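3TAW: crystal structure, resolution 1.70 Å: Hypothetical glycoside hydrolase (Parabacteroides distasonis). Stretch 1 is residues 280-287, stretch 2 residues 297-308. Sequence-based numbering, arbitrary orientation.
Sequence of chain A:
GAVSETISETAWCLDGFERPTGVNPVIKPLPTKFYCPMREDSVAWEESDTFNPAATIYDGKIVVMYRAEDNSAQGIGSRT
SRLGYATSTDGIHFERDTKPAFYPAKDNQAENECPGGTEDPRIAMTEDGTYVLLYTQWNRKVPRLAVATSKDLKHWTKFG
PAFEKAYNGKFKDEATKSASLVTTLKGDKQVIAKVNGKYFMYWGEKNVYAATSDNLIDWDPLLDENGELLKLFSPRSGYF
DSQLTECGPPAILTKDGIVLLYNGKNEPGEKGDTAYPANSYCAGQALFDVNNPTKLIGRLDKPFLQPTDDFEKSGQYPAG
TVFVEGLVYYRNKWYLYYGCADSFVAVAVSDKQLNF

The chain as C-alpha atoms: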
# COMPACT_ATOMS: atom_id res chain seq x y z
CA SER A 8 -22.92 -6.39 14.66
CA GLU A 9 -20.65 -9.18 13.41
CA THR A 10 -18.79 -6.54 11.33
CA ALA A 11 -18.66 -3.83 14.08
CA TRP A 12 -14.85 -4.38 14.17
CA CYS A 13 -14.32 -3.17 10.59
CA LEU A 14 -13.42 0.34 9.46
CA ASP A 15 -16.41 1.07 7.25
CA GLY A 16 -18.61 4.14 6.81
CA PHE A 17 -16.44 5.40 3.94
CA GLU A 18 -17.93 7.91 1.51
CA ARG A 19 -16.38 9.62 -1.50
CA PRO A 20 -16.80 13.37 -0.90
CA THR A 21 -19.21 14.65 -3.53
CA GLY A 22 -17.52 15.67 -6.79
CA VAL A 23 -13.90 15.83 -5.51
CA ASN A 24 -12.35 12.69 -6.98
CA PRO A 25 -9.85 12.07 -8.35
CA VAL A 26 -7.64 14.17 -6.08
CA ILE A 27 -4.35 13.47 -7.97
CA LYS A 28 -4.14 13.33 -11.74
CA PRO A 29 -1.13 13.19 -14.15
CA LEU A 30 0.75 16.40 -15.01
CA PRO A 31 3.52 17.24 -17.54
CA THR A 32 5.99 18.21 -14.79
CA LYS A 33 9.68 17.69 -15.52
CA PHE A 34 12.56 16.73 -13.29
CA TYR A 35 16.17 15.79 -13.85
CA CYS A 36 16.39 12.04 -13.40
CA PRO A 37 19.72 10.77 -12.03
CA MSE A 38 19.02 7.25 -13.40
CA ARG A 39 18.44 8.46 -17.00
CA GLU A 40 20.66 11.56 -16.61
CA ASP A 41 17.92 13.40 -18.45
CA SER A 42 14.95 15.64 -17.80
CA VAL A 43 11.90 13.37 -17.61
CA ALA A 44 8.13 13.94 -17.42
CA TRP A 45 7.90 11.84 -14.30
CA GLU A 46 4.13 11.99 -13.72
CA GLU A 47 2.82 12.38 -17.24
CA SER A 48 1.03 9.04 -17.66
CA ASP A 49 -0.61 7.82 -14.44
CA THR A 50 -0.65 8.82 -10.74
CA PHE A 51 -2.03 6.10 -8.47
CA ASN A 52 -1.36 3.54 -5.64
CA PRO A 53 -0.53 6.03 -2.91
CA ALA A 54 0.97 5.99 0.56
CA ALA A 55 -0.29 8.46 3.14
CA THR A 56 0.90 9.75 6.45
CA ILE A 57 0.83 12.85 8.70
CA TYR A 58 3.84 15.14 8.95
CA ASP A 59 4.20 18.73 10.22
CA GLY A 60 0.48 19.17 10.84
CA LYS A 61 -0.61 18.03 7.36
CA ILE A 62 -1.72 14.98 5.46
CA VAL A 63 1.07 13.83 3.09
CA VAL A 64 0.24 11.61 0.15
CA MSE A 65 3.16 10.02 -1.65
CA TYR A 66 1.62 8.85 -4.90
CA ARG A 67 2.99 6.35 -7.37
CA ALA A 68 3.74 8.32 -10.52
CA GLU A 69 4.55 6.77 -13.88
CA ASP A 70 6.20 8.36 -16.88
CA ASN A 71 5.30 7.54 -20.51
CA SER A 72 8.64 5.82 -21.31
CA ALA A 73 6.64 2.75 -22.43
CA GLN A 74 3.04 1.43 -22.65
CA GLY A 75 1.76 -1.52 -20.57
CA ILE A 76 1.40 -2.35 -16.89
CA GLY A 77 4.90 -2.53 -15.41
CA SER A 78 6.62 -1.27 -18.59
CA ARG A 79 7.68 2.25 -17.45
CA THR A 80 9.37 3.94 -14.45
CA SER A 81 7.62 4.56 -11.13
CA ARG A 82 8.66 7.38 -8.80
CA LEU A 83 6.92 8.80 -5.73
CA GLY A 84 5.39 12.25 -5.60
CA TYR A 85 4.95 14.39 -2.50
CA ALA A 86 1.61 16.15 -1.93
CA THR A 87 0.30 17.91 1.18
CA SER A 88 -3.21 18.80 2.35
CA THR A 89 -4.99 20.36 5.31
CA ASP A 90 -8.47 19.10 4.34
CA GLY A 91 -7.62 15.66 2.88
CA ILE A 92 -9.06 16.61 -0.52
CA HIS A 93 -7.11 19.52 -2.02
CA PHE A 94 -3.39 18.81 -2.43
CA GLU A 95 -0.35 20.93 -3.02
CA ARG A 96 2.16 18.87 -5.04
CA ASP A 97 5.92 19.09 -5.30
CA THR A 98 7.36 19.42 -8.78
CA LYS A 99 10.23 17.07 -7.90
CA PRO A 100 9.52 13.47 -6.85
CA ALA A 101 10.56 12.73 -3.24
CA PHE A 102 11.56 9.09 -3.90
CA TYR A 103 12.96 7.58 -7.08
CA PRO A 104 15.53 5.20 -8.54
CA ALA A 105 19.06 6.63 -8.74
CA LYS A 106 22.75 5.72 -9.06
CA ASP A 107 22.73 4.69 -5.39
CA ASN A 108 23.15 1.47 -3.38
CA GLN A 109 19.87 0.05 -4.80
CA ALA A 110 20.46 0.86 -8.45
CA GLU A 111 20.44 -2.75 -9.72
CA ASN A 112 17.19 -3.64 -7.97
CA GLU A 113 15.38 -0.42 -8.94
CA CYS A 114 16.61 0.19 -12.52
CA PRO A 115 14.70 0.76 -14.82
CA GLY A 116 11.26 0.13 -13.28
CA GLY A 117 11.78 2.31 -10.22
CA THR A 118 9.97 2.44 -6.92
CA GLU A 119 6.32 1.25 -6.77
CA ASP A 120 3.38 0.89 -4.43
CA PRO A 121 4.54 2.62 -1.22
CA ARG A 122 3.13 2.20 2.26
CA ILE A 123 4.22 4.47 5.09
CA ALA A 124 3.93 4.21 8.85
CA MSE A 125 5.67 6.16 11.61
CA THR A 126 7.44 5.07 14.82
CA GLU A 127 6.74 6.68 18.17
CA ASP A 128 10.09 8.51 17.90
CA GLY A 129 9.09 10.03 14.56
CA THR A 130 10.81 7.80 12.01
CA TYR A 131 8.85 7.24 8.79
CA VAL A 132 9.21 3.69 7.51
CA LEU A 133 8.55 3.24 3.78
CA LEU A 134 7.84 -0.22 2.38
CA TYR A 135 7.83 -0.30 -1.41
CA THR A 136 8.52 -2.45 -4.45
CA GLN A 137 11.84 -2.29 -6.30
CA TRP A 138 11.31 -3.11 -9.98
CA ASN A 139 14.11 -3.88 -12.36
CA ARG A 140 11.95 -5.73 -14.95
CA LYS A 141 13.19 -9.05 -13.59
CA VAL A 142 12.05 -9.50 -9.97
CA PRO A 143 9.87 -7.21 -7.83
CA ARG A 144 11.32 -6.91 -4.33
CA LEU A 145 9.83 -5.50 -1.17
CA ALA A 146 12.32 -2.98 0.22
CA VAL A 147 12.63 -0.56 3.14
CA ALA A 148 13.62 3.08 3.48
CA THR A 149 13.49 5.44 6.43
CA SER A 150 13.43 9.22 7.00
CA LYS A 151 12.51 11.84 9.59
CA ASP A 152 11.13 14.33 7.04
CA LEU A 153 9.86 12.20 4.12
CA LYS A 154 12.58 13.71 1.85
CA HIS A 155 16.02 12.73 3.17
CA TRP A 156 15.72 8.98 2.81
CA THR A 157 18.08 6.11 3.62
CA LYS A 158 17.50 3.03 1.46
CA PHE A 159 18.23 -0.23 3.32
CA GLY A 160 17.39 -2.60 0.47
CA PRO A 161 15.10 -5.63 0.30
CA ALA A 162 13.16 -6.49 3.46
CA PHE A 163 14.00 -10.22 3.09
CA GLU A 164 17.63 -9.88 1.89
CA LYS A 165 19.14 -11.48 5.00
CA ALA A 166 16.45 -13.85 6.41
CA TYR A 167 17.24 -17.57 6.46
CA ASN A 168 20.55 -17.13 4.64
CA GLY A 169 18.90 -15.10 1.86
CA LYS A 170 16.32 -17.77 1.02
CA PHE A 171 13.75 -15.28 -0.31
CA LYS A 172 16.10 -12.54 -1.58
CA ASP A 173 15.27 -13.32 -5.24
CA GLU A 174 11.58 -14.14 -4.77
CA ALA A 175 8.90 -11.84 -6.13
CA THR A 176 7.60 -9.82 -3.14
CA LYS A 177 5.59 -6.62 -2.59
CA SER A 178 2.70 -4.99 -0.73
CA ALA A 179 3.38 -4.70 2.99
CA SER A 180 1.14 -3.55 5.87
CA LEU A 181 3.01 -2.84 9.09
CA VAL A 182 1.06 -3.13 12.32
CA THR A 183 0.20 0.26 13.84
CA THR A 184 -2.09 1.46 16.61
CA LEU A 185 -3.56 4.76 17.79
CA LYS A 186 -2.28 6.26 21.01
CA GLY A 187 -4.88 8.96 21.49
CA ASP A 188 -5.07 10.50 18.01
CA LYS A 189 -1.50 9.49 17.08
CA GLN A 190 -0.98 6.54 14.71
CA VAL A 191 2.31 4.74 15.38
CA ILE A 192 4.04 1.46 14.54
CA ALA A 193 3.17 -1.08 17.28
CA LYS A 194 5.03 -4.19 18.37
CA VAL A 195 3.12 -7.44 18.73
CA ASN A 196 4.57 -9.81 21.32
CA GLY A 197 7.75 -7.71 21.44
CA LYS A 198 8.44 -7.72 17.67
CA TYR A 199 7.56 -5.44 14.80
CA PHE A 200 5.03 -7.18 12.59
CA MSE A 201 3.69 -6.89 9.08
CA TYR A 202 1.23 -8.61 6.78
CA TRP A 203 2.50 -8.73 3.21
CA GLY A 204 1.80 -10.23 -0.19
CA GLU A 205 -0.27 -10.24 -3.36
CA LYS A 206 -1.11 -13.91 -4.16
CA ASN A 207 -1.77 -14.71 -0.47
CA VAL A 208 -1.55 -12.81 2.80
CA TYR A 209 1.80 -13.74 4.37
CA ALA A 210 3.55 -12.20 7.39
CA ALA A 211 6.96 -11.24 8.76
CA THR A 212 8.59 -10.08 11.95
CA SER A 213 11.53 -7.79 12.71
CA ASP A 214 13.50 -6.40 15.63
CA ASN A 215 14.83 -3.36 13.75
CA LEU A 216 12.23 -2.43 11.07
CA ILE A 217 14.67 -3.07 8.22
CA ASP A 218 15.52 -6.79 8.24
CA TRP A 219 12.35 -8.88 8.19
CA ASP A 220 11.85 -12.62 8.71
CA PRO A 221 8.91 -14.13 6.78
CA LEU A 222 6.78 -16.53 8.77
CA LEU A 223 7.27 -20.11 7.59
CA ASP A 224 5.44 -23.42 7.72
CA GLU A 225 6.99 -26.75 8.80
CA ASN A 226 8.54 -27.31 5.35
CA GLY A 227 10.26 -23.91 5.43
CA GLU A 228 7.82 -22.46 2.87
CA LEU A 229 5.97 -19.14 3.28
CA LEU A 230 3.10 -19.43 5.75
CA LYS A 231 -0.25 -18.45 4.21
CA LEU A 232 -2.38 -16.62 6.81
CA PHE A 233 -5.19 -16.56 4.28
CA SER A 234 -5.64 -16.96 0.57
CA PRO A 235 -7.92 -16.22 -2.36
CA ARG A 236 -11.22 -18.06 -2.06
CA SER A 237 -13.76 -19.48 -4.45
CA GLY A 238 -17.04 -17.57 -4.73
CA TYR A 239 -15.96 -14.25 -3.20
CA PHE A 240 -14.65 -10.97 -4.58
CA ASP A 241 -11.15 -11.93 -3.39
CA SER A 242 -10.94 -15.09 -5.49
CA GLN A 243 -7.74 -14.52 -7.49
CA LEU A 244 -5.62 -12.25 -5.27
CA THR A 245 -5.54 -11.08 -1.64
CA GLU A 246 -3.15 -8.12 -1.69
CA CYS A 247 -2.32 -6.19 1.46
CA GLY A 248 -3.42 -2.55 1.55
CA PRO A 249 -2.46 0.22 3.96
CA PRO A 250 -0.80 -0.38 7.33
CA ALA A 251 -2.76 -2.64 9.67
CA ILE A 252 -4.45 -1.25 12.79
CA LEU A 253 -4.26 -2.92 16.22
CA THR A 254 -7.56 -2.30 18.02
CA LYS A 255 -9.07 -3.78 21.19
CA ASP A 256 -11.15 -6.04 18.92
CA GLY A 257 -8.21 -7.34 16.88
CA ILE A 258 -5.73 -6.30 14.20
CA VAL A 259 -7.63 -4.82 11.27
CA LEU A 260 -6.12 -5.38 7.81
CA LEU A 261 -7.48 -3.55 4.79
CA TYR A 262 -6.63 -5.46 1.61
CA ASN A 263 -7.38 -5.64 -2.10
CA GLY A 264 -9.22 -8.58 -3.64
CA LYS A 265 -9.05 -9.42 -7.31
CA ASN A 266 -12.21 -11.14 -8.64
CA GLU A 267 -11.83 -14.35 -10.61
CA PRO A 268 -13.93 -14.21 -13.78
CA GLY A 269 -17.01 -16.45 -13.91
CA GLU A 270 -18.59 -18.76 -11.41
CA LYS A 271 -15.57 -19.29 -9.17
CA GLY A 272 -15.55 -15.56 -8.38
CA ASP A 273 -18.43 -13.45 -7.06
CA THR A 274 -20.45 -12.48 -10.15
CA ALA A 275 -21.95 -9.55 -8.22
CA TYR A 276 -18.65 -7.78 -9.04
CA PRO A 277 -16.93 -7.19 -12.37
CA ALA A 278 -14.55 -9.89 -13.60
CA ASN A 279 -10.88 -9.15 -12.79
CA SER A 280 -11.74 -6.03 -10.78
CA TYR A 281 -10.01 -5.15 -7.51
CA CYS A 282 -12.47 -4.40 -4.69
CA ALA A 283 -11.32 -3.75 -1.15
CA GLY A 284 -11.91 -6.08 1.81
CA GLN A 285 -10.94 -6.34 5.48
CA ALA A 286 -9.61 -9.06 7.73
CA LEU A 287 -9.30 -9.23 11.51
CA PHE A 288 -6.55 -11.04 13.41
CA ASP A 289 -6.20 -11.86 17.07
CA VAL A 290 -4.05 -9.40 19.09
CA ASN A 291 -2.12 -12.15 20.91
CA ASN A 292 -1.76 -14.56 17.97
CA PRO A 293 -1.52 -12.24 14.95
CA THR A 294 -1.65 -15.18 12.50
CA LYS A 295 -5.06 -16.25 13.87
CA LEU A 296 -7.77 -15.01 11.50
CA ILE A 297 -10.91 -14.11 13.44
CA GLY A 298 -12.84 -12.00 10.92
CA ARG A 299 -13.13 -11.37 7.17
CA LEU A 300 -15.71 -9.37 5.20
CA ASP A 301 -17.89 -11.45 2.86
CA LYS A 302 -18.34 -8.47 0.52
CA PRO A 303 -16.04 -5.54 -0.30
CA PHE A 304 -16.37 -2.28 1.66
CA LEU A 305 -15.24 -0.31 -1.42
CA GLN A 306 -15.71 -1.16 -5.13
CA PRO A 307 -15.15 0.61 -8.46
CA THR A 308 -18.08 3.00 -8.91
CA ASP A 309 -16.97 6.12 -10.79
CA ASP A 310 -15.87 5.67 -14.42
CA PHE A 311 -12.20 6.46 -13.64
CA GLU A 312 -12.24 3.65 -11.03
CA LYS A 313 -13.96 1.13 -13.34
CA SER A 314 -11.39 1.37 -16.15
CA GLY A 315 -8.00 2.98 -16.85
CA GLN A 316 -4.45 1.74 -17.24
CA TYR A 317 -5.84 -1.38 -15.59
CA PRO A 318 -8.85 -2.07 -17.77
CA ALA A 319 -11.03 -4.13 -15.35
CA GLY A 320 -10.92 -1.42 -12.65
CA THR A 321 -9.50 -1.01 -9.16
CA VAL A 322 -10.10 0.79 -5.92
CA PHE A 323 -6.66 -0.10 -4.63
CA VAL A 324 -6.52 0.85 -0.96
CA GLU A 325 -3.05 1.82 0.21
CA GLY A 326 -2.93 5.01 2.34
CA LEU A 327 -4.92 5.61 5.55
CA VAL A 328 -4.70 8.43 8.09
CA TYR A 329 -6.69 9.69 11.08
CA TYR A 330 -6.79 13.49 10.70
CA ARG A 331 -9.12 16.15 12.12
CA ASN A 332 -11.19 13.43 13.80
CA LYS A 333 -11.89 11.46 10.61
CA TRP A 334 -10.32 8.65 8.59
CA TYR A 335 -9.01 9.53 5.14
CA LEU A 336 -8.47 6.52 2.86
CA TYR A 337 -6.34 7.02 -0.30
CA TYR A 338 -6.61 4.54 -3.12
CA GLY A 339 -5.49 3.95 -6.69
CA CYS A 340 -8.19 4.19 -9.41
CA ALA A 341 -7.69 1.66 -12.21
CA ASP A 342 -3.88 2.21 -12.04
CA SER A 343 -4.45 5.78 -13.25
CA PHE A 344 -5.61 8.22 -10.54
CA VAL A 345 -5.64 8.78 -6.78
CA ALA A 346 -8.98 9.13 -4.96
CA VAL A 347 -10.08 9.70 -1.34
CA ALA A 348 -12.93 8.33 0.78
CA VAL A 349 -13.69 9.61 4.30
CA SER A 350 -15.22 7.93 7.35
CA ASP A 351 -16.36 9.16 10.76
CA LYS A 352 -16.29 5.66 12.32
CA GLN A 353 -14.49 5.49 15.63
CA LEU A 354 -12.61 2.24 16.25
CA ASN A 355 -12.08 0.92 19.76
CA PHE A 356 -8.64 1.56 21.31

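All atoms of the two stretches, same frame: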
# COMPACT_ATOMS: atom_id res chain seq x y z
N SER A 280 -11.83 -7.31 -11.48
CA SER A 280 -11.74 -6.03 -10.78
C SER A 280 -11.13 -6.22 -9.40
O SER A 280 -11.25 -7.31 -8.82
CB SER A 280 -13.10 -5.34 -10.68
OG SER A 280 -14.00 -6.02 -9.81
N TYR A 281 -10.50 -5.17 -8.89
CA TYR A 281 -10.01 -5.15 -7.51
C TYR A 281 -10.97 -4.34 -6.64
O TYR A 281 -11.15 -3.12 -6.85
CB TYR A 281 -8.62 -4.52 -7.43
CG TYR A 281 -7.44 -5.30 -7.98
CD1 TYR A 281 -7.31 -5.56 -9.34
CD2 TYR A 281 -6.39 -5.67 -7.15
CE1 TYR A 281 -6.19 -6.22 -9.85
CE2 TYR A 281 -5.28 -6.32 -7.64
CZ TYR A 281 -5.16 -6.58 -8.99
OH TYR A 281 -4.05 -7.20 -9.47
N CYS A 282 -11.58 -5.01 -5.66
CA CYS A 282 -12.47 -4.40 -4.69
C CYS A 282 -11.85 -4.63 -3.32
O CYS A 282 -11.23 -5.65 -3.12
CB CYS A 282 -13.85 -5.04 -4.73
SG CYS A 282 -14.65 -4.98 -6.36
N ALA A 283 -12.05 -3.70 -2.40
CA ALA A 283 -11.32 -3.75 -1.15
C ALA A 283 -12.08 -4.48 -0.05
O ALA A 283 -13.26 -4.25 0.14
CB ALA A 283 -10.96 -2.29 -0.71
N GLY A 284 -11.36 -5.32 0.69
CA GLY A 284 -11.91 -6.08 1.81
C GLY A 284 -11.19 -5.78 3.12
O GLY A 284 -10.29 -4.95 3.18
N GLN A 285 -11.61 -6.46 4.18
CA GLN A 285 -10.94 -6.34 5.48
C GLN A 285 -10.89 -7.66 6.19
O GLN A 285 -11.81 -8.46 6.10
CB GLN A 285 -11.62 -5.29 6.39
CG GLN A 285 -11.63 -3.89 5.74
CD GLN A 285 -12.14 -2.81 6.64
OE1 GLN A 285 -12.11 -2.94 7.88
NE2 GLN A 285 -12.56 -1.70 6.03
N ALA A 286 -9.78 -7.90 6.86
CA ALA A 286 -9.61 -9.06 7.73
C ALA A 286 -9.30 -8.59 9.14
O ALA A 286 -8.85 -7.47 9.35
CB ALA A 286 -8.50 -9.96 7.22
N LEU A 287 -9.52 -9.48 10.10
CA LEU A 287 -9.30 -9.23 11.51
C LEU A 287 -8.48 -10.37 12.08
O LEU A 287 -8.83 -11.54 11.90
CB LEU A 287 -10.63 -9.16 12.25
CG LEU A 287 -10.61 -8.71 13.70
CD1 LEU A 287 -10.21 -7.21 13.72
CD2 LEU A 287 -11.96 -8.96 14.39
N ILE A 297 -9.66 -14.08 12.68
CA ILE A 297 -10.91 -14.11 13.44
C ILE A 297 -12.05 -13.30 12.82
O ILE A 297 -13.16 -13.21 13.38
CB ILE A 297 -10.69 -13.62 14.89
CG1 ILE A 297 -10.14 -12.20 14.92
CG2 ILE A 297 -9.73 -14.56 15.64
CD1 ILE A 297 -10.11 -11.65 16.37
N GLY A 298 -11.79 -12.70 11.66
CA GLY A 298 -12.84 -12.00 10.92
C GLY A 298 -12.40 -11.74 9.49
O GLY A 298 -11.21 -11.63 9.22
N ARG A 299 -13.38 -11.68 8.59
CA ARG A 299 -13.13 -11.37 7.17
C ARG A 299 -14.44 -10.98 6.51
O ARG A 299 -15.43 -11.70 6.64
CB ARG A 299 -12.55 -12.61 6.49
CG ARG A 299 -12.05 -12.43 5.07
CD ARG A 299 -11.39 -13.73 4.63
NE ARG A 299 -10.85 -13.68 3.28
CZ ARG A 299 -10.18 -14.67 2.69
NH1 ARG A 299 -9.96 -15.81 3.34
NH2 ARG A 299 -9.71 -14.52 1.45
N LEU A 300 -14.46 -9.84 5.81
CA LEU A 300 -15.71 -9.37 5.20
C LEU A 300 -16.08 -10.27 4.04
O LEU A 300 -15.22 -10.61 3.23
CB LEU A 300 -15.59 -7.93 4.70
CG LEU A 300 -15.30 -6.88 5.77
CD1 LEU A 300 -15.22 -5.49 5.10
CD2 LEU A 300 -16.33 -6.92 6.87
N ASP A 301 -17.36 -10.65 3.97
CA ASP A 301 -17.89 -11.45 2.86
C ASP A 301 -17.97 -10.67 1.56
O ASP A 301 -17.92 -11.25 0.47
CB ASP A 301 -19.34 -11.87 3.16
CG ASP A 301 -19.48 -12.92 4.23
OD1 ASP A 301 -18.56 -13.72 4.48
OD2 ASP A 301 -20.60 -12.97 4.79
N LYS A 302 -18.19 -9.35 1.67
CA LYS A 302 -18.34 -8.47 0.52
C LYS A 302 -17.42 -7.26 0.70
O LYS A 302 -17.11 -6.88 1.84
CB LYS A 302 -19.77 -7.97 0.41
CG LYS A 302 -20.80 -9.08 0.15
CD LYS A 302 -22.19 -8.52 0.03
CE LYS A 302 -23.20 -9.64 0.15
NZ LYS A 302 -24.58 -9.18 -0.17
N PRO A 303 -16.98 -6.66 -0.41
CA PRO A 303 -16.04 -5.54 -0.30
C PRO A 303 -16.68 -4.31 0.34
O PRO A 303 -17.89 -4.11 0.22
CB PRO A 303 -15.66 -5.26 -1.76
CG PRO A 303 -16.76 -5.82 -2.58
CD PRO A 303 -17.34 -6.96 -1.80
N PHE A 304 -15.88 -3.51 1.02
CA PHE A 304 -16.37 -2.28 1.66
C PHE A 304 -16.18 -1.11 0.70
O PHE A 304 -16.69 -0.04 0.96
CB PHE A 304 -15.69 -2.00 3.00
CG PHE A 304 -14.28 -1.52 2.89
CD1 PHE A 304 -13.25 -2.42 2.77
CD2 PHE A 304 -13.98 -0.18 2.94
CE1 PHE A 304 -11.94 -1.98 2.65
CE2 PHE A 304 -12.68 0.27 2.85
CZ PHE A 304 -11.65 -0.64 2.71
N LEU A 305 -15.45 -1.33 -0.39
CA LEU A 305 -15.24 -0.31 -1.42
C LEU A 305 -15.11 -1.04 -2.76
O LEU A 305 -14.41 -2.03 -2.83
CB LEU A 305 -13.97 0.48 -1.14
CG LEU A 305 -13.73 1.79 -1.90
CD1 LEU A 305 -14.67 2.90 -1.40
CD2 LEU A 305 -12.26 2.23 -1.75
N GLN A 306 -15.78 -0.54 -3.80
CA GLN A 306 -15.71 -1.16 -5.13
C GLN A 306 -15.68 -0.07 -6.20
O GLN A 306 -16.13 1.05 -5.94
CB GLN A 306 -16.90 -2.11 -5.36
CG GLN A 306 -18.25 -1.42 -5.48
CD GLN A 306 -19.39 -2.37 -5.88
OE1 GLN A 306 -20.34 -2.53 -5.13
NE2 GLN A 306 -19.28 -3.01 -7.04
N PRO A 307 -15.13 -0.39 -7.38
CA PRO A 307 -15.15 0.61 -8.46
C PRO A 307 -16.57 1.07 -8.77
O PRO A 307 -17.47 0.24 -9.00
CB PRO A 307 -14.51 -0.12 -9.62
CG PRO A 307 -13.61 -1.11 -8.99
CD PRO A 307 -14.38 -1.60 -7.78
N THR A 308 -16.76 2.38 -8.78
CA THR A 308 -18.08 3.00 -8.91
C THR A 308 -18.05 4.10 -9.95
O THR A 308 -18.83 4.07 -10.91
CB THR A 308 -18.55 3.53 -7.56
OG1 THR A 308 -18.53 2.44 -6.61
CG2 THR A 308 -19.96 4.13 -7.66
O HOH W 1 -12.85 -9.05 3.11

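How do the two backbones run against each other? The strand 281-287 and the short strand 297-299 lie antiparallel, their directions 177° apart and their axes approaching to 4.3 Å. L287 and G298 form a hydrogen-bonded pair: L287 N donates to G298 O at 2.9 Å, while the return bond from G298 N to L287 O is weak, at 3.2 Å. The same carbonyl is better served by the preceding residue, since I297 N lies 2.8 Å from L287 O with a nearly straight geometry. Next along, A286 and R299 form a non-hydrogen-bonded pair, their CA atoms 4.2 Å apart, and L300 N then donates to Q285 O at 3.0 Å.

What keeps the stretches together once the second strand has ended? D301 and K302 make no contact with stretch 1, but the chain returns at P303, and A283 pairs with L305 in a single antiparallel bridge. A283 N donates to L305 O at 2.9 Å, and A283 O accepts from F304 N, also at 2.9 Å. Between this bridge and the regular pairing, a water joins the backbones: it accepts from Q285 N at 3.1 Å and donates to L300 O at 2.8 Å, linking two groups that have no direct bond to each other across the stretches.

Do carbon-bound hydrogens contribute? Where the narrow A286-R299 pair brings the chains close, CA-H groups face carbonyl oxygens. R299 CA lies 3.4 Å from Q285 O, and A286 CA lies 3.4 Å from G298 O; such contacts are individually slight, but they allow close backbone packing beside the conventional bonds.

Which side chains meet, and why do they suit one another? Much of the packing is apolar. C282 points toward stretch 2, where its CB meets P303 CB at 3.5 Å and its SG meets P307 CD at 3.7 Å, so the cysteine touches both prolines. The small A283 side chain packs against F304, CB to CE1 at 3.5 Å, and against L305, CB to CB at 4.1 Å. At the other end, L287 CG rests 3.7 Å from I297 CG1.

How is the F304 ring accommodated among polar groups? The end of Q285 comes over one face of the ring, NE2 lying 3.4 Å from F304 CD1, while the amide's polar atoms are hydrogen-bonded elsewhere in the structure. At the ring edge, G284 O lies 3.4 Å from F304 CE1, where the outward C-H groups carry slight positive charge and suit a carbonyl oxygen.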